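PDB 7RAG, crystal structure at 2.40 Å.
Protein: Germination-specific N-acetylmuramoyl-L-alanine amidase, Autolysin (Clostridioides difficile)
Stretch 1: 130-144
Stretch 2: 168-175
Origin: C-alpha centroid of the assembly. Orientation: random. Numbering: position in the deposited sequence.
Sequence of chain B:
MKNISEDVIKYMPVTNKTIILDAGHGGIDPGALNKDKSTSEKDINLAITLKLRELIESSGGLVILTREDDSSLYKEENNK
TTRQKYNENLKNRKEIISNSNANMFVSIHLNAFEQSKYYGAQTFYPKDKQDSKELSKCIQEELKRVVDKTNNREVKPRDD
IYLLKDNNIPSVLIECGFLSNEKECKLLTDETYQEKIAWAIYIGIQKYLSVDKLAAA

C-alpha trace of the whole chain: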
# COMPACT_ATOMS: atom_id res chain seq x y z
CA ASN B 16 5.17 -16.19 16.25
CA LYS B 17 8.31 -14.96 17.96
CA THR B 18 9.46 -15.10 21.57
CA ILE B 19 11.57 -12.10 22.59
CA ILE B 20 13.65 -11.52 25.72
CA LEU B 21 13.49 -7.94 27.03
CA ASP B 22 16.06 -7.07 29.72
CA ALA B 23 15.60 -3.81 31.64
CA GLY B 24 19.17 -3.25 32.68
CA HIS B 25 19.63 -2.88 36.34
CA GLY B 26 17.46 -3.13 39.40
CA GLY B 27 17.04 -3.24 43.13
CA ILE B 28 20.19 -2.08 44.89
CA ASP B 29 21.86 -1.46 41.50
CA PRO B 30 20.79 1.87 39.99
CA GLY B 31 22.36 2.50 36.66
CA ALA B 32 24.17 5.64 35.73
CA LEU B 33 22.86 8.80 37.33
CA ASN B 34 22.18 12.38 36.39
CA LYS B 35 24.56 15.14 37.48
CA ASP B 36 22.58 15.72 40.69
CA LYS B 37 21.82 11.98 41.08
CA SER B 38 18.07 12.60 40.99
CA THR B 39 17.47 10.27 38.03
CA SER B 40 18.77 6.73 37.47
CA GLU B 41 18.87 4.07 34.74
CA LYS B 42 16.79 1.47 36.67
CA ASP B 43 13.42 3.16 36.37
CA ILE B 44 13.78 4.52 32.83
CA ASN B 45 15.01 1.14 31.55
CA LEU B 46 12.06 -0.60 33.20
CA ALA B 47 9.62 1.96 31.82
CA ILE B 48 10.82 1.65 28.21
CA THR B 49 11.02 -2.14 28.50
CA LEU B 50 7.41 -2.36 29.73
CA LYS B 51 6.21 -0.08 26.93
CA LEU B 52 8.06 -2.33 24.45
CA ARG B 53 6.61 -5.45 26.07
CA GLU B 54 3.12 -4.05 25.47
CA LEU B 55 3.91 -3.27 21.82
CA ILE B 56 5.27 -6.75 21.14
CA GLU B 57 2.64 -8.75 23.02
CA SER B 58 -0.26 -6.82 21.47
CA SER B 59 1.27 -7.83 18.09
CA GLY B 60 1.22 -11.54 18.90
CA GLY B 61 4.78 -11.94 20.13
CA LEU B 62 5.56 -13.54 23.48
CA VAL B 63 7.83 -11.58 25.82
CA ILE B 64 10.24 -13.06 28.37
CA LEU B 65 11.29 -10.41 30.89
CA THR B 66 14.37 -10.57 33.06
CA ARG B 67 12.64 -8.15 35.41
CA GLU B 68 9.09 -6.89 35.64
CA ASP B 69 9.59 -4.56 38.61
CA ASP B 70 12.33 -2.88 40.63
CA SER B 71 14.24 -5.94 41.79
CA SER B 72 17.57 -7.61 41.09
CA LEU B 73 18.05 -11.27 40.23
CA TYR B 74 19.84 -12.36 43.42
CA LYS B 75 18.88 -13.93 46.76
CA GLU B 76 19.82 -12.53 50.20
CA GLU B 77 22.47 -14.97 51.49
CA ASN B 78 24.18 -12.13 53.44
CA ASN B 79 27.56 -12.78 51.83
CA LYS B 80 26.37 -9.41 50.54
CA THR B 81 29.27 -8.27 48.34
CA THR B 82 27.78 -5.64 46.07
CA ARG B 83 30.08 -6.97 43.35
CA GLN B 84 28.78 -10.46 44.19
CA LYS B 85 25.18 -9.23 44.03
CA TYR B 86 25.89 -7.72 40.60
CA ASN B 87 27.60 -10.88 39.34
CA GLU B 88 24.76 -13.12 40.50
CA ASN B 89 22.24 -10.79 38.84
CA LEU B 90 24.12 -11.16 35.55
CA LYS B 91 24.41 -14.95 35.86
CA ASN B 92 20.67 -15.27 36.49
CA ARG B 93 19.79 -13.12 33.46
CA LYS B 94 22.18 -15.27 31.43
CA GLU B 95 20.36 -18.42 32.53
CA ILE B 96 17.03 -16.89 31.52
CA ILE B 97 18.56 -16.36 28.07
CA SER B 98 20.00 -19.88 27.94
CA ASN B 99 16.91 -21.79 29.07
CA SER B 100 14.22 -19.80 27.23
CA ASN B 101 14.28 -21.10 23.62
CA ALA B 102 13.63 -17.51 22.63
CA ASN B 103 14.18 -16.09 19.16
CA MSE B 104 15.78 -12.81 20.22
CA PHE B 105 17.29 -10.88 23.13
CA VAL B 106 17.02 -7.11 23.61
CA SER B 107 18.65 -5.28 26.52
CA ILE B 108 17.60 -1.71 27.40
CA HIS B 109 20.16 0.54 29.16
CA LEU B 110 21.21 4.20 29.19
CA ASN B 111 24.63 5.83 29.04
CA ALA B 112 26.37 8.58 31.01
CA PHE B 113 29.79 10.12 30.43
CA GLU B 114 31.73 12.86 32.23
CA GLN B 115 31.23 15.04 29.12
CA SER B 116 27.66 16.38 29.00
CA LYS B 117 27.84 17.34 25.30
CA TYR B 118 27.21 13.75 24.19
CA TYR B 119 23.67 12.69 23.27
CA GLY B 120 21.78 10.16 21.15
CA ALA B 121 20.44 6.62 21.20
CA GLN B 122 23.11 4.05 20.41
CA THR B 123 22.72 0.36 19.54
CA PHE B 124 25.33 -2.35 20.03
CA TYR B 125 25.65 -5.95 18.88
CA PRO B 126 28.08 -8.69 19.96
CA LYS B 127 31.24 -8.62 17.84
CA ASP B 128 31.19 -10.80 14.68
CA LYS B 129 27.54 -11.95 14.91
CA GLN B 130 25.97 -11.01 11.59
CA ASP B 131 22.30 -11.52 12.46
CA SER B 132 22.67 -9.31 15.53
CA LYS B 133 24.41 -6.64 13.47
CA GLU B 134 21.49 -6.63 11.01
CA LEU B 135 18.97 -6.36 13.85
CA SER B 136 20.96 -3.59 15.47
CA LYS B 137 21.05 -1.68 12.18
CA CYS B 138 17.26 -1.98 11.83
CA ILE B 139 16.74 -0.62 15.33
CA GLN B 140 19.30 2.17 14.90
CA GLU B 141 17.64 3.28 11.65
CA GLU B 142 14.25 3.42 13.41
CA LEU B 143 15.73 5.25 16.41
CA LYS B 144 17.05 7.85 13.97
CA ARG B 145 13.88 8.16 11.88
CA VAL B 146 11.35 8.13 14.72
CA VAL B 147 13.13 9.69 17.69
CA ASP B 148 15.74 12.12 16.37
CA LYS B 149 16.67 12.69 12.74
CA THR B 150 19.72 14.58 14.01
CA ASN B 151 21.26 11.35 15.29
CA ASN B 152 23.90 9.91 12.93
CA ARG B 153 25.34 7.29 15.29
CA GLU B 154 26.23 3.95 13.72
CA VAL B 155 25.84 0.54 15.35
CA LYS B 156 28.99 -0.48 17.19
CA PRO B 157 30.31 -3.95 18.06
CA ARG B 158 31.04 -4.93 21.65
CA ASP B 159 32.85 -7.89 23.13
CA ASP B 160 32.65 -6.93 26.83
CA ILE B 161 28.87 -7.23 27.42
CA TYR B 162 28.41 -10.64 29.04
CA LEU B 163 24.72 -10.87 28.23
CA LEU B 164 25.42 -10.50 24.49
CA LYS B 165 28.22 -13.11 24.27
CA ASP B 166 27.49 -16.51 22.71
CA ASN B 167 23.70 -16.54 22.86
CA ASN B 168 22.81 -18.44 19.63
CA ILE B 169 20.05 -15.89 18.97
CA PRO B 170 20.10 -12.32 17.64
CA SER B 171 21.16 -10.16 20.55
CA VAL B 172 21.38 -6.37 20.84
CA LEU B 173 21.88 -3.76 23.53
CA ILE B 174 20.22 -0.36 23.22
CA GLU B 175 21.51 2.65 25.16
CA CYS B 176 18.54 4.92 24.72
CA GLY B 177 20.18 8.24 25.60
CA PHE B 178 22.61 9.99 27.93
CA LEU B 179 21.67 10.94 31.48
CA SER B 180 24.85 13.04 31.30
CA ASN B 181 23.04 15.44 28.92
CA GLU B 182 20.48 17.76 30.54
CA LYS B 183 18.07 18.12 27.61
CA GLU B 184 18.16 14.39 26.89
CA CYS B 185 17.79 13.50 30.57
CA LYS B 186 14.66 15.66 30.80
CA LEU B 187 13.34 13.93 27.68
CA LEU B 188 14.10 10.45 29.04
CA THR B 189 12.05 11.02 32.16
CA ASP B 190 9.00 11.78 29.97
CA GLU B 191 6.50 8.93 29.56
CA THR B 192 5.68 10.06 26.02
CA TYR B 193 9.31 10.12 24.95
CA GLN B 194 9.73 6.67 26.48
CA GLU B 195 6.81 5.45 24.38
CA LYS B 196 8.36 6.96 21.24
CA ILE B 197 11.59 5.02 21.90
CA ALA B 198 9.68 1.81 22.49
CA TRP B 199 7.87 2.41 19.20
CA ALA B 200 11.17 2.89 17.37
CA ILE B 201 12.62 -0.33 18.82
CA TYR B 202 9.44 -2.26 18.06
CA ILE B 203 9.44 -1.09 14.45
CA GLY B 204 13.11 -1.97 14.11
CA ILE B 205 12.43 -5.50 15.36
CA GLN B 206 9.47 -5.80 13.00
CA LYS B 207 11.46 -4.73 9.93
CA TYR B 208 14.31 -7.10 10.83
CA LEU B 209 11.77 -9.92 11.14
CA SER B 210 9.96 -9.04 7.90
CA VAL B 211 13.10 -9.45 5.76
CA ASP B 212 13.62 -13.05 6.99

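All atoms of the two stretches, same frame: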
# COMPACT_ATOMS: atom_id res chain seq x y z
N GLN B 130 26.52 -11.76 12.72
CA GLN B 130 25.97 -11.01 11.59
C GLN B 130 24.49 -10.71 11.80
O GLN B 130 24.04 -9.58 11.58
CB GLN B 130 26.18 -11.79 10.30
CG GLN B 130 26.10 -10.93 9.07
CD GLN B 130 27.26 -9.95 8.99
OE1 GLN B 130 27.10 -8.80 8.55
NE2 GLN B 130 28.43 -10.39 9.43
N ASP B 131 23.73 -11.71 12.23
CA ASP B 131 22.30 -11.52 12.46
C ASP B 131 22.07 -10.38 13.45
O ASP B 131 21.23 -9.50 13.21
CB ASP B 131 21.67 -12.83 12.97
CG ASP B 131 22.47 -13.47 14.14
OD1 ASP B 131 23.72 -13.32 14.17
OD2 ASP B 131 21.85 -14.13 15.03
N SER B 132 22.84 -10.36 14.53
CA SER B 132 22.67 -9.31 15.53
C SER B 132 23.04 -7.95 14.97
O SER B 132 22.41 -6.95 15.31
CB SER B 132 23.48 -9.64 16.78
OG SER B 132 23.06 -10.89 17.31
N LYS B 133 24.06 -7.90 14.10
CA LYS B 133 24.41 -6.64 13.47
C LYS B 133 23.26 -6.14 12.59
O LYS B 133 22.91 -4.95 12.63
CB LYS B 133 25.70 -6.78 12.67
CG LYS B 133 26.32 -5.42 12.29
CD LYS B 133 27.61 -5.56 11.47
CE LYS B 133 27.30 -6.06 10.07
NZ LYS B 133 28.48 -6.61 9.34
N GLU B 134 22.64 -7.04 11.82
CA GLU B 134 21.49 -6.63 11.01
C GLU B 134 20.37 -6.09 11.89
O GLU B 134 19.80 -5.02 11.61
CB GLU B 134 20.98 -7.80 10.17
CG GLU B 134 21.97 -8.41 9.22
CD GLU B 134 21.45 -9.68 8.54
OE1 GLU B 134 20.24 -10.04 8.74
OE2 GLU B 134 22.25 -10.33 7.81
N LEU B 135 20.04 -6.81 12.96
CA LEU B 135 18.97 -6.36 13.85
C LEU B 135 19.30 -5.01 14.44
O LEU B 135 18.45 -4.10 14.47
CB LEU B 135 18.74 -7.37 14.97
CG LEU B 135 17.80 -6.98 16.12
CD1 LEU B 135 16.37 -6.77 15.69
CD2 LEU B 135 17.84 -8.08 17.13
N SER B 136 20.55 -4.85 14.89
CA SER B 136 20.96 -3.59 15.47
C SER B 136 20.78 -2.47 14.47
O SER B 136 20.28 -1.40 14.82
CB SER B 136 22.40 -3.68 15.95
OG SER B 136 23.31 -3.58 14.86
N LYS B 137 21.18 -2.71 13.21
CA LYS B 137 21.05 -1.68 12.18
C LYS B 137 19.59 -1.30 11.98
O LYS B 137 19.26 -0.11 11.83
CB LYS B 137 21.66 -2.16 10.86
CG LYS B 137 23.18 -2.21 10.82
CD LYS B 137 23.66 -2.56 9.41
CE LYS B 137 25.17 -2.55 9.29
NZ LYS B 137 25.65 -2.66 7.86
N CYS B 138 18.69 -2.29 11.95
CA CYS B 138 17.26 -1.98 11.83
C CYS B 138 16.79 -1.07 12.97
O CYS B 138 16.10 -0.06 12.75
CB CYS B 138 16.43 -3.26 11.81
SG CYS B 138 16.61 -4.24 10.31
N ILE B 139 17.18 -1.41 14.19
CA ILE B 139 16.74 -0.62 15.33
C ILE B 139 17.37 0.77 15.31
O ILE B 139 16.71 1.76 15.61
CB ILE B 139 17.03 -1.38 16.63
CG1 ILE B 139 16.11 -2.59 16.70
CG2 ILE B 139 16.87 -0.46 17.81
CD1 ILE B 139 16.56 -3.62 17.68
N GLN B 140 18.65 0.86 14.94
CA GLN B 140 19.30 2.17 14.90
C GLN B 140 18.67 3.07 13.84
O GLN B 140 18.46 4.27 14.08
CB GLN B 140 20.80 2.02 14.64
CG GLN B 140 21.58 3.30 14.87
CD GLN B 140 21.54 3.77 16.31
OE1 GLN B 140 21.77 2.99 17.23
NE2 GLN B 140 21.26 5.05 16.51
N GLU B 141 18.35 2.51 12.67
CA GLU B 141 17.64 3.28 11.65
C GLU B 141 16.29 3.79 12.17
O GLU B 141 15.93 4.95 11.94
CB GLU B 141 17.43 2.42 10.40
CG GLU B 141 18.47 2.60 9.32
CD GLU B 141 18.73 1.30 8.57
OE1 GLU B 141 17.88 0.38 8.70
OE2 GLU B 141 19.79 1.20 7.89
N GLU B 142 15.53 2.94 12.87
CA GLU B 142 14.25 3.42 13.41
C GLU B 142 14.45 4.44 14.53
O GLU B 142 13.66 5.37 14.66
CB GLU B 142 13.40 2.26 13.90
CG GLU B 142 13.02 1.33 12.81
CD GLU B 142 12.49 2.04 11.60
OE1 GLU B 142 11.48 2.76 11.73
OE2 GLU B 142 13.10 1.91 10.51
N LEU B 143 15.48 4.27 15.36
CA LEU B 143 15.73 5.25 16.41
C LEU B 143 16.02 6.60 15.79
O LEU B 143 15.49 7.63 16.25
CB LEU B 143 16.88 4.80 17.31
CG LEU B 143 16.66 3.59 18.23
CD1 LEU B 143 17.96 3.17 18.90
CD2 LEU B 143 15.62 3.90 19.28
N LYS B 144 16.81 6.62 14.72
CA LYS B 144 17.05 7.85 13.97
C LYS B 144 15.75 8.42 13.40
O LYS B 144 15.42 9.59 13.63
CB LYS B 144 18.05 7.61 12.85
CG LYS B 144 18.51 8.87 12.13
CD LYS B 144 19.24 8.55 10.82
CE LYS B 144 19.49 9.83 10.00
NZ LYS B 144 19.80 9.59 8.54
N ASN B 168 23.46 -17.66 20.68
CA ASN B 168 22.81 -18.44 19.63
C ASN B 168 21.55 -17.80 19.09
O ASN B 168 20.89 -18.40 18.24
CB ASN B 168 22.46 -19.87 20.07
CG ASN B 168 23.68 -20.69 20.44
OD1 ASN B 168 24.64 -20.76 19.68
ND2 ASN B 168 23.65 -21.30 21.64
N ILE B 169 21.18 -16.61 19.55
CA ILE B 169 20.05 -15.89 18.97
C ILE B 169 20.46 -14.45 18.74
O ILE B 169 21.45 -13.98 19.31
CB ILE B 169 18.81 -15.97 19.88
CG1 ILE B 169 19.17 -15.58 21.32
CG2 ILE B 169 18.17 -17.36 19.78
CD1 ILE B 169 17.95 -15.35 22.21
N PRO B 170 19.74 -13.73 17.87
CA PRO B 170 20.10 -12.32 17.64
C PRO B 170 19.99 -11.51 18.93
O PRO B 170 18.97 -11.52 19.61
CB PRO B 170 19.09 -11.87 16.57
CG PRO B 170 18.70 -13.12 15.91
CD PRO B 170 18.69 -14.17 16.95
N SER B 171 21.06 -10.79 19.25
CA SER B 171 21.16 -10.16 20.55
C SER B 171 21.67 -8.74 20.38
O SER B 171 22.69 -8.54 19.73
CB SER B 171 22.11 -10.95 21.46
OG SER B 171 21.63 -12.26 21.67
N VAL B 172 20.98 -7.77 20.96
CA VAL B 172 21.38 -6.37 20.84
C VAL B 172 21.18 -5.67 22.17
O VAL B 172 20.30 -6.02 22.97
CB VAL B 172 20.61 -5.62 19.75
CG1 VAL B 172 20.74 -6.34 18.41
CG2 VAL B 172 19.16 -5.48 20.15
N LEU B 173 22.02 -4.67 22.40
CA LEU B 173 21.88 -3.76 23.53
C LEU B 173 21.53 -2.39 22.99
O LEU B 173 22.12 -1.94 22.00
CB LEU B 173 23.18 -3.68 24.33
CG LEU B 173 23.19 -2.59 25.41
CD1 LEU B 173 22.59 -3.18 26.64
CD2 LEU B 173 24.59 -2.04 25.70
N ILE B 174 20.59 -1.71 23.62
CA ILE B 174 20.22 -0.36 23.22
C ILE B 174 20.43 0.58 24.40
O ILE B 174 19.78 0.43 25.44
CB ILE B 174 18.76 -0.28 22.74
CG1 ILE B 174 18.47 -1.42 21.78
CG2 ILE B 174 18.52 1.04 22.06
CD1 ILE B 174 17.12 -1.35 21.23
N GLU B 175 21.33 1.55 24.22
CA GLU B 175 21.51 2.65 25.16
C GLU B 175 20.70 3.82 24.65
O GLU B 175 21.10 4.49 23.70
CB GLU B 175 22.99 3.00 25.31
CG GLU B 175 23.74 1.90 25.98
CD GLU B 175 25.14 2.29 26.37
OE1 GLU B 175 25.58 3.41 25.98
OE2 GLU B 175 25.78 1.46 27.06

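What forms the apolar centre of this contact? Val 172, in the strand, points its CA-to-CB bond toward the helix and meets two of its turns. Its CG1 lies 3.6 Å from CD2 of Leu 135, and its CG2 lies 4.0 Å from CD1 of Ile 139. Both helix residues direct their CA-to-CB bonds toward the strand, so branched aliphatic groups meet at van der Waals distance. Val 172 also reaches the helix backbone, with CG1 3.6 Å from the carbonyl O of Ser 132.

How does the backbone arrangement carry this packing along the chain? Helix 130-144 and strand 171-175 run in broadly the same direction, their axes 36° apart and 7.5 Å from each other at closest approach. Leu 135, Ile 139 and Leu 143 follow one another at four-residue intervals, which keeps them on one face of the helix. On the strand, alternation brings Val 172 and Ile 174 to the same side, while the CA-to-CB bond of Ser 171 points away. The two patterns mesh: CG2 of Ile 139 approaches CD1 of Ile 174 at 3.5 Å, and CD1 of Leu 143 lies 3.9 Å from CG2 of Ile 174. Ile 139 thus touches both strand residues.

What happens where the strand gives way to the preceding loop? Here the two backbones draw together, with CA of Ser 132 only 4.5 Å from CA of Pro 170, compared with 6.1 Å between CA of Ser 136 and CA of Val 172. The proline ring extends the apolar surface, its CB 4.0 Å from CD2 of Leu 135. Beyond it, OD2 of Asp 131 comes within 3.4 Å of CG of Pro 170, so a partly exposed carboxylate borders the ring without a polar partner in the loop.

Which polar bond ties the two stretches together? The backbone N of Ser 171 donates to OG of Ser 132 at 2.8 Å, with a nearly straight angle of 166° at the hydrogen. This hydrogen bond gives a buried strand amide a helix side chain as its acceptor. Ser 171 spends its own hydroxyl differently: OG donates to the carbonyl O of Ile 169 at 2.9 Å, bridging back over Pro 170. The polar edge therefore pins the start of the strand to the helix, while apolar packing continues the contact farther along.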